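Local coordinates for cerato-platanin-like protein (PDB 3SUK) that is a secreted fungal protein of the cerato-platanin family, built as a double-psi beta barrel, whose precise molecular function is not established, at residues V4-D9 with I111-Q116; I47-D52 with G89-Q94; Y65-T70 with I78-I83. One frame throughout, in Å; residues are numbered along the deposited sequence.

Contact 1: residues V4-D9 with I111-Q116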
loop_
_atom_site.group_PDB
_atom_site.type_symbol
_atom_site.label_atom_id
_atom_site.label_comp_id
_atom_site.label_asym_id
_atom_site.label_seq_id
_atom_site.Cartn_x
_atom_site.Cartn_y
_atom_site.Cartn_z
ATOM N N VAL A 4 3.410 -12.798 -2.270
ATOM C CA VAL A 4 2.539 -12.033 -3.143
ATOM C C VAL A 4 3.412 -11.113 -3.987
ATOM O O VAL A 4 4.481 -10.774 -3.585
ATOM C CB VAL A 4 1.416 -11.263 -2.373
ATOM C CG1 VAL A 4 0.759 -12.153 -1.373
ATOM C CG2 VAL A 4 1.927 -10.049 -1.718
ATOM N N GLN A 5 2.935 -10.750 -5.161
ATOM C CA GLN A 5 3.791 -9.845 -5.983
ATOM C C GLN A 5 3.624 -8.379 -5.539
ATOM O O GLN A 5 2.618 -7.993 -5.001
ATOM C CB GLN A 5 3.505 -9.983 -7.485
ATOM C CG GLN A 5 3.818 -11.362 -8.149
ATOM C CD GLN A 5 4.113 -11.132 -9.594
ATOM O OE1 GLN A 5 3.249 -10.656 -10.327
ATOM N NE2 GLN A 5 5.390 -11.317 -9.992
ATOM N N LEU A 6 4.712 -7.643 -5.678
ATOM C CA LEU A 6 4.738 -6.230 -5.350
ATOM C C LEU A 6 5.463 -5.463 -6.444
ATOM O O LEU A 6 6.523 -5.847 -6.818
ATOM C CB LEU A 6 5.363 -5.998 -3.962
ATOM C CG LEU A 6 5.327 -4.542 -3.484
ATOM C CD1 LEU A 6 5.146 -4.481 -1.996
ATOM C CD2 LEU A 6 6.571 -3.791 -3.866
ATOM N N ARG A 7 4.890 -4.337 -6.855
ATOM C CA ARG A 7 5.485 -3.424 -7.825
ATOM C C ARG A 7 5.143 -2.013 -7.326
ATOM O O ARG A 7 4.522 -1.858 -6.306
ATOM C CB ARG A 7 4.937 -3.643 -9.241
ATOM C CG ARG A 7 3.450 -3.489 -9.298
ATOM C CD ARG A 7 2.739 -4.128 -10.534
ATOM N NE ARG A 7 2.751 -5.590 -10.615
ATOM C CZ ARG A 7 2.330 -6.496 -9.705
ATOM N NH1 ARG A 7 1.851 -6.229 -8.433
ATOM N NH2 ARG A 7 2.452 -7.748 -10.080
ATOM N N PHE A 8 5.624 -1.011 -8.033
ATOM C CA PHE A 8 5.361 0.353 -7.637
ATOM C C PHE A 8 4.566 1.092 -8.681
ATOM O O PHE A 8 4.509 0.737 -9.829
ATOM C CB PHE A 8 6.647 1.114 -7.233
ATOM C CG PHE A 8 7.536 1.492 -8.392
ATOM C CD1 PHE A 8 7.332 2.659 -9.106
ATOM C CD2 PHE A 8 8.556 0.684 -8.751
ATOM C CE1 PHE A 8 8.112 2.990 -10.128
ATOM C CE2 PHE A 8 9.381 1.045 -9.781
ATOM C CZ PHE A 8 9.140 2.198 -10.478
ATOM N N ASP A 9 3.878 2.086 -8.181
ATOM C CA ASP A 9 3.034 2.968 -9.001
ATOM C C ASP A 9 3.205 4.359 -8.421
ATOM O O ASP A 9 2.813 4.606 -7.313
ATOM C CB ASP A 9 1.581 2.491 -8.899
ATOM C CG ASP A 9 0.596 3.320 -9.735
ATOM O OD1 ASP A 9 0.905 4.407 -10.095
ATOM O OD2 ASP A 9 -0.505 2.836 -9.981
ATOM N N ILE A 111 8.791 -7.629 -7.445
ATOM C CA ILE A 111 9.356 -8.556 -6.481
ATOM C C ILE A 111 8.270 -9.426 -5.840
ATOM O O ILE A 111 7.088 -9.152 -5.949
ATOM C CB ILE A 111 10.170 -7.834 -5.400
ATOM C CG1 ILE A 111 9.225 -6.984 -4.535
ATOM C CG2 ILE A 111 11.361 -7.080 -6.017
ATOM C CD1 ILE A 111 9.861 -6.264 -3.398
ATOM N N ASP A 112 8.689 -10.504 -5.210
ATOM C CA ASP A 112 7.806 -11.338 -4.412
ATOM C C ASP A 112 8.036 -11.002 -2.944
ATOM O O ASP A 112 9.120 -11.026 -2.501
ATOM C CB ASP A 112 8.107 -12.816 -4.648
ATOM C CG ASP A 112 7.686 -13.255 -5.974
ATOM O OD1 ASP A 112 6.753 -12.725 -6.487
ATOM O OD2 ASP A 112 8.313 -14.157 -6.492
ATOM N N VAL A 113 6.976 -10.674 -2.238
ATOM C CA VAL A 113 7.091 -10.319 -0.833
ATOM C C VAL A 113 6.267 -11.235 0.042
ATOM O O VAL A 113 5.487 -11.965 -0.437
ATOM C CB VAL A 113 6.682 -8.850 -0.571
ATOM C CG1 VAL A 113 7.560 -7.918 -1.391
ATOM C CG2 VAL A 113 5.162 -8.594 -0.881
ATOM N N GLN A 114 6.557 -11.219 1.321
ATOM C CA GLN A 114 5.708 -11.828 2.302
ATOM C C GLN A 114 4.805 -10.734 2.901
ATOM O O GLN A 114 5.228 -9.647 3.155
ATOM C CB GLN A 114 6.536 -12.519 3.387
ATOM C CG GLN A 114 7.220 -13.773 2.924
ATOM C CD GLN A 114 6.265 -14.879 2.592
ATOM O OE1 GLN A 114 5.374 -15.174 3.336
ATOM N NE2 GLN A 114 6.464 -15.497 1.455
ATOM N N SER A 115 3.537 -11.042 3.014
ATOM C CA SER A 115 2.575 -10.083 3.508
ATOM C C SER A 115 1.705 -10.738 4.591
ATOM O O SER A 115 1.225 -11.840 4.444
ATOM C CB SER A 115 1.707 -9.597 2.340
ATOM O OG SER A 115 0.663 -8.758 2.806
ATOM N N GLN A 116 1.528 -9.994 5.669
ATOM C CA GLN A 116 0.677 -10.395 6.758
ATOM C C GLN A 116 -0.230 -9.220 7.135
ATOM O O GLN A 116 0.277 -8.245 7.597
ATOM C CB GLN A 116 1.573 -10.740 7.964
ATOM C CG GLN A 116 0.840 -11.246 9.154
ATOM C CD GLN A 116 -0.184 -12.305 8.773
ATOM O OE1 GLN A 116 0.170 -13.404 8.383
ATOM N NE2 GLN A 116 -1.442 -11.966 8.854
#
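Strands 4-8 and 110-118 run antiparallel here, twisted so that the short axes lie at 119° to one another, and the tight part of the pairing is a ladder only three residue pairs long. V4 faces V113 and L6 faces I111 as hydrogen-bonded pairs, each closed by two N-H...O=C bonds. The straightest runs from V113 N to V4 O, 2.8 Å long and nearly along the C=O axis. Between them Q5 and D112 form the non-hydrogen-bonded pair, where the CA of Q5 sits 3.4 Å from I111 O in a CA-H...O contact. V4, L6, I111 and V113 share the inner, apolar face. Both valines put CG2 in the crowded position between backbone N and carbonyl carbon, and these two methyls meet obliquely at 3.6 Å (V4 CG2 to V113 CG2). L6, with CG anti to its backbone N, offers its CB to CG1 of V113 at 3.9 Å and lies alongside I111, whose CG1 is also in the crowded position (chi1 67°). The other face is loose and turned to solvent. Q5 and D112 stand side by side and point the same way, yet the nearest side-chain approach is Q5 CG to D112 OD1 at 3.6 Å, and the amide and carboxylate planes are turned 47° apart. At one end the cross-strand pairs stop at L6 and I111; at the other S115 still reaches V4 through its CB. The ladder thus joins the N-terminal strand of the double-psi barrel to its last one. Strand 90-92 flanks 4-8, with F90 touching V4, L6 and S115; strand 64-71 flanks 110-118, with I67 against L6 and V113; and M97 of helix 94-101 packs on L6 and I111.

Contact 2: residues I47-D52 with G89-Q94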
loop_
_atom_site.group_PDB
_atom_site.type_symbol
_atom_site.label_atom_id
_atom_site.label_comp_id
_atom_site.label_asym_id
_atom_site.label_seq_id
_atom_site.Cartn_x
_atom_site.Cartn_y
_atom_site.Cartn_z
ATOM N N ILE A 47 1.762 3.431 1.355
ATOM C CA ILE A 47 0.394 3.269 0.881
ATOM C C ILE A 47 0.418 2.600 -0.489
ATOM O O ILE A 47 1.420 2.634 -1.163
ATOM C CB ILE A 47 -0.370 4.600 0.777
ATOM C CG1 ILE A 47 0.351 5.557 -0.164
ATOM C CG2 ILE A 47 -0.614 5.238 2.159
ATOM C CD1 ILE A 47 -0.497 6.682 -0.698
ATOM N N GLY A 48 -0.689 1.977 -0.849
ATOM C CA GLY A 48 -0.772 1.361 -2.153
ATOM C C GLY A 48 -2.088 0.681 -2.451
ATOM O O GLY A 48 -3.001 0.679 -1.674
ATOM N N ALA A 49 -2.115 0.068 -3.626
ATOM C CA ALA A 49 -3.225 -0.747 -4.067
ATOM C C ALA A 49 -2.963 -2.209 -3.672
ATOM O O ALA A 49 -1.805 -2.576 -3.577
ATOM C CB ALA A 49 -3.382 -0.624 -5.582
ATOM N N SER A 50 -4.026 -2.979 -3.429
ATOM C CA SER A 50 -3.949 -4.408 -3.182
ATOM C C SER A 50 -5.086 -5.137 -3.916
ATOM O O SER A 50 -6.158 -4.643 -4.033
ATOM C CB SER A 50 -4.037 -4.702 -1.688
ATOM O OG SER A 50 -4.221 -6.063 -1.430
ATOM N N SER A 51 -4.799 -6.343 -4.361
ATOM C CA SER A 51 -5.802 -7.242 -4.942
ATOM C C SER A 51 -6.829 -7.690 -3.922
ATOM O O SER A 51 -7.872 -8.181 -4.270
ATOM C CB SER A 51 -5.139 -8.435 -5.641
ATOM O OG SER A 51 -4.193 -9.078 -4.865
ATOM N N ASP A 52 -6.538 -7.468 -2.645
ATOM C CA ASP A 52 -7.523 -7.729 -1.579
ATOM C C ASP A 52 -8.720 -6.786 -1.701
ATOM O O ASP A 52 -9.763 -7.069 -1.219
ATOM C CB ASP A 52 -6.929 -7.626 -0.162
ATOM C CG ASP A 52 -6.054 -8.798 0.207
ATOM O OD1 ASP A 52 -5.917 -9.707 -0.576
ATOM O OD2 ASP A 52 -5.543 -8.800 1.306
ATOM N N GLY A 89 -1.630 -8.775 -6.263
ATOM C CA GLY A 89 -0.828 -8.332 -5.129
ATOM C C GLY A 89 -0.847 -6.824 -4.872
ATOM O O GLY A 89 -1.889 -6.236 -4.908
ATOM N N PHE A 90 0.321 -6.248 -4.654
ATOM C CA PHE A 90 0.405 -4.835 -4.267
ATOM C C PHE A 90 1.013 -3.954 -5.351
ATOM O O PHE A 90 2.000 -4.296 -5.952
ATOM C CB PHE A 90 1.301 -4.631 -3.014
ATOM C CG PHE A 90 0.777 -5.238 -1.745
ATOM C CD1 PHE A 90 -0.169 -4.578 -1.018
ATOM C CD2 PHE A 90 1.320 -6.412 -1.230
ATOM C CE1 PHE A 90 -0.632 -5.109 0.136
ATOM C CE2 PHE A 90 0.837 -6.948 -0.058
ATOM C CZ PHE A 90 -0.125 -6.251 0.620
ATOM N N ASN A 91 0.415 -2.795 -5.548
ATOM C CA ASN A 91 1.063 -1.711 -6.256
ATOM C C ASN A 91 1.247 -0.543 -5.272
ATOM O O ASN A 91 0.331 0.077 -4.898
ATOM C CB ASN A 91 0.215 -1.191 -7.426
ATOM C CG ASN A 91 -0.312 -2.273 -8.345
ATOM O OD1 ASN A 91 0.240 -3.315 -8.520
ATOM N ND2 ASN A 91 -1.421 -1.968 -8.933
ATOM N N VAL A 92 2.493 -0.271 -4.927
ATOM C CA VAL A 92 2.805 0.674 -3.854
ATOM C C VAL A 92 3.563 1.909 -4.312
ATOM O O VAL A 92 4.076 1.950 -5.356
ATOM C CB VAL A 92 3.568 -0.021 -2.663
ATOM C CG1 VAL A 92 2.752 -1.259 -2.187
ATOM C CG2 VAL A 92 5.024 -0.370 -3.040
ATOM N N ALA A 93 3.623 2.914 -3.452
ATOM C CA ALA A 93 4.412 4.098 -3.796
ATOM C C ALA A 93 5.857 3.644 -4.011
ATOM O O ALA A 93 6.348 2.798 -3.334
ATOM C CB ALA A 93 4.327 5.129 -2.672
ATOM N N GLN A 94 6.533 4.268 -4.953
ATOM C CA GLN A 94 7.913 3.910 -5.179
ATOM C C GLN A 94 8.686 4.092 -3.858
ATOM O O GLN A 94 9.525 3.293 -3.527
ATOM C CB GLN A 94 8.530 4.811 -6.267
ATOM C CG GLN A 94 9.954 4.376 -6.612
ATOM C CD GLN A 94 10.637 5.385 -7.520
ATOM O OE1 GLN A 94 10.061 5.847 -8.456
ATOM N NE2 GLN A 94 11.905 5.665 -7.240
#
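A49, G89 and N91 have the most surface buried where strand 47-50 runs antiparallel to 90-92, the short axes at 155°. A49 and N91 form the hydrogen-bonded pair. A49 N gives a 2.8 Å bond to N91 O, and N91 N returns one to A49 O; both donors stand above the plane of the carbonyl they reach, the second by 41°, so neither lies on a lone pair. On the same face the A49 methyl rests against CB of N91 at 4.1 Å, and the N91 amide nitrogen lies about as far from it. G89, at a positive phi (65°) that favours glycine, is gripped at both ends by S51. Its carbonyl takes the S51 backbone N-H in plane, while its own N-H donates to S51 OG at 2.9 Å, a hydroxyl set between backbone N and carbonyl carbon. Next to S51, OG of S50 accepts from D52 N and closes an ST turn as the strand ends. The face bearing S50 also carries F90, whose ring meets A49 O at its edge and S50 CB obliquely. G48 comes so close to V92, 4.0 Å between CA atoms, that a CB there would clash with N91 O and V92 CG1. A93 N, at the N-cap position of helix 94-101, extends the ladder with a 3.2 Å bond to I47 O. This largely buried pair has strand 4-8 alongside 90-92, where V92 touches L6, and strand 74-83 alongside 47-50, while Y12 from a loop packs on A49.

Contact 3: residues Y65-T70 with I78-I83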
loop_
_atom_site.group_PDB
_atom_site.type_symbol
_atom_site.label_atom_id
_atom_site.label_comp_id
_atom_site.label_asym_id
_atom_site.label_seq_id
_atom_site.Cartn_x
_atom_site.Cartn_y
_atom_site.Cartn_z
ATOM N N TYR A 65 -1.091 -3.898 6.382
ATOM C CA TYR A 65 -0.270 -5.049 6.110
ATOM C C TYR A 65 1.172 -4.813 6.515
ATOM O O TYR A 65 1.738 -3.789 6.221
ATOM C CB TYR A 65 -0.296 -5.367 4.620
ATOM C CG TYR A 65 -1.654 -5.674 4.079
ATOM C CD1 TYR A 65 -2.454 -4.663 3.593
ATOM C CD2 TYR A 65 -2.138 -6.975 4.041
ATOM C CE1 TYR A 65 -3.677 -4.929 3.068
ATOM C CE2 TYR A 65 -3.380 -7.247 3.543
ATOM C CZ TYR A 65 -4.155 -6.220 3.089
ATOM O OH TYR A 65 -5.393 -6.478 2.592
ATOM N N THR A 66 1.759 -5.805 7.144
ATOM C CA THR A 66 3.184 -5.818 7.388
ATOM C C THR A 66 3.759 -6.601 6.235
ATOM O O THR A 66 3.461 -7.758 6.052
ATOM C CB THR A 66 3.542 -6.491 8.714
ATOM O OG1 THR A 66 3.026 -5.700 9.777
ATOM C CG2 THR A 66 5.026 -6.578 8.870
ATOM N N ILE A 67 4.569 -5.912 5.446
ATOM C CA ILE A 67 5.153 -6.440 4.210
ATOM C C ILE A 67 6.647 -6.581 4.436
ATOM O O ILE A 67 7.274 -5.683 4.861
ATOM C CB ILE A 67 4.873 -5.516 2.999
ATOM C CG1 ILE A 67 3.351 -5.310 2.787
ATOM C CG2 ILE A 67 5.455 -6.107 1.716
ATOM C CD1 ILE A 67 3.015 -4.319 1.789
ATOM N N SER A 68 7.177 -7.757 4.126
ATOM C CA SER A 68 8.570 -8.146 4.340
ATOM C C SER A 68 9.254 -8.615 3.059
ATOM O O SER A 68 8.660 -9.222 2.230
ATOM C CB SER A 68 8.647 -9.305 5.327
ATOM O OG SER A 68 8.085 -8.902 6.531
ATOM N N PHE A 69 10.510 -8.234 2.910
ATOM C CA PHE A 69 11.348 -8.632 1.771
ATOM C C PHE A 69 12.787 -8.779 2.221
ATOM O O PHE A 69 13.300 -7.916 2.851
ATOM C CB PHE A 69 11.241 -7.612 0.643
ATOM C CG PHE A 69 11.921 -8.017 -0.644
ATOM C CD1 PHE A 69 11.534 -9.119 -1.367
ATOM C CD2 PHE A 69 12.895 -7.217 -1.161
ATOM C CE1 PHE A 69 12.178 -9.446 -2.544
ATOM C CE2 PHE A 69 13.489 -7.535 -2.350
ATOM C CZ PHE A 69 13.132 -8.651 -3.011
ATOM N N THR A 70 13.412 -9.863 1.771
ATOM C CA THR A 70 14.821 -10.129 2.037
ATOM C C THR A 70 15.641 -9.828 0.787
ATOM O O THR A 70 15.376 -10.344 -0.237
ATOM C CB THR A 70 15.023 -11.595 2.461
ATOM O OG1 THR A 70 14.198 -11.865 3.590
ATOM C CG2 THR A 70 16.497 -11.808 2.808
ATOM N N ILE A 78 7.876 -3.127 6.370
ATOM C CA ILE A 78 7.114 -1.906 6.562
ATOM C C ILE A 78 5.658 -2.259 6.805
ATOM O O ILE A 78 5.214 -3.313 6.442
ATOM C CB ILE A 78 7.202 -0.931 5.347
ATOM C CG1 ILE A 78 6.609 -1.599 4.097
ATOM C CG2 ILE A 78 8.623 -0.480 5.123
ATOM C CD1 ILE A 78 6.453 -0.650 2.896
ATOM N N ASN A 79 4.977 -1.336 7.449
ATOM C CA ASN A 79 3.551 -1.366 7.568
ATOM C C ASN A 79 2.897 -0.400 6.573
ATOM O O ASN A 79 3.310 0.699 6.410
ATOM C CB ASN A 79 3.129 -1.011 8.996
ATOM C CG ASN A 79 3.705 -1.971 10.048
ATOM O OD1 ASN A 79 3.921 -3.109 9.815
ATOM N ND2 ASN A 79 4.010 -1.427 11.169
ATOM N N LEU A 80 1.899 -0.904 5.876
ATOM C CA LEU A 80 1.361 -0.246 4.710
ATOM C C LEU A 80 -0.154 -0.303 4.695
ATOM O O LEU A 80 -0.721 -1.297 5.000
ATOM C CB LEU A 80 1.938 -0.915 3.449
ATOM C CG LEU A 80 1.454 -0.272 2.129
ATOM C CD1 LEU A 80 2.622 -0.078 1.153
ATOM C CD2 LEU A 80 0.380 -1.158 1.448
ATOM N N VAL A 81 -0.795 0.780 4.273
ATOM C CA VAL A 81 -2.257 0.820 4.162
ATOM C C VAL A 81 -2.672 0.664 2.717
ATOM O O VAL A 81 -2.225 1.356 1.886
ATOM C CB VAL A 81 -2.856 2.159 4.726
ATOM C CG1 VAL A 81 -4.397 2.222 4.524
ATOM C CG2 VAL A 81 -2.507 2.287 6.244
ATOM N N ALA A 82 -3.598 -0.238 2.507
ATOM C CA ALA A 82 -4.180 -0.437 1.188
ATOM C C ALA A 82 -5.404 0.447 0.989
ATOM O O ALA A 82 -6.271 0.443 1.770
ATOM C CB ALA A 82 -4.491 -1.924 0.984
ATOM N N ILE A 83 -5.350 1.218 -0.077
ATOM C CA ILE A 83 -6.388 2.200 -0.397
ATOM C C ILE A 83 -7.042 2.095 -1.789
ATOM O O ILE A 83 -7.790 2.951 -2.166
ATOM C CB ILE A 83 -5.798 3.628 -0.230
ATOM C CG1 ILE A 83 -4.744 3.949 -1.304
ATOM C CG2 ILE A 83 -5.229 3.794 1.193
ATOM C CD1 ILE A 83 -4.331 5.398 -1.378
#
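T66 and N79 lie side by side and point the same way, each with its first branch anti to the carbonyl carbon: OG1 of T66 at chi1 -66°, CG of N79 likewise. These matching torsions bring T66 OG1 to within 2.7 Å of N79 OD1, to which it donates a hydrogen bond from above the amide carbonyl plane, 31° out of it. A valine in place of T66 would lose this bond and would probably leave the N79 amide less firmly oriented. Y65 and L80, then I67 and I78, flank that pair as hydrogen-bonded pairs with two backbone bonds apiece; the I67 N-H is aimed nearly along the C=O axis of I78. Strands 64-71 and 74-83 are in this way the two arms of a beta hairpin, strongly twisted, within the double-psi barrel. On its buried face I67 extends with CD1 anti, and the side chain crosses L80 obliquely, CD1 of I67 lying 3.9 Å from CB of L80. L80 has CG anti to its backbone N and a chi2 of 135°, away from the staggered positions. Y65 lays its ring along the partner strand so that the edge faces L80 O and the A82 methyl, with CE1 of Y65 3.7 Å from CB of A82. The Y65 hydroxyl is hydrogen-bonded to D52 and N63. F90 meets the Y65 ring edge-to-face.

In the fold
All three contacts belong to one closed, mixed sheet, their centres about 8 to 9 Å apart. Contact 2 joins contact 1 through the neighbouring strands 4-8 and 90-92, where Q5 O and F90 N are 2.9 Å apart, a probable hydrogen bond. Contact 1 continues into contact 3 across strands 110-118 and 64-71, with Q114 O likewise 2.9 Å from S68 N. Contacts 2 and 3 meet through strands 47-50 and 74-83, where G48 O probably accepts from I83 N, and through packing of V92 CG1 on L80 CD1 at 3.5 Å. Along the chain they are nested: 65-70/78-83 inside 47-52/89-94, and that inside 4-9/111-116.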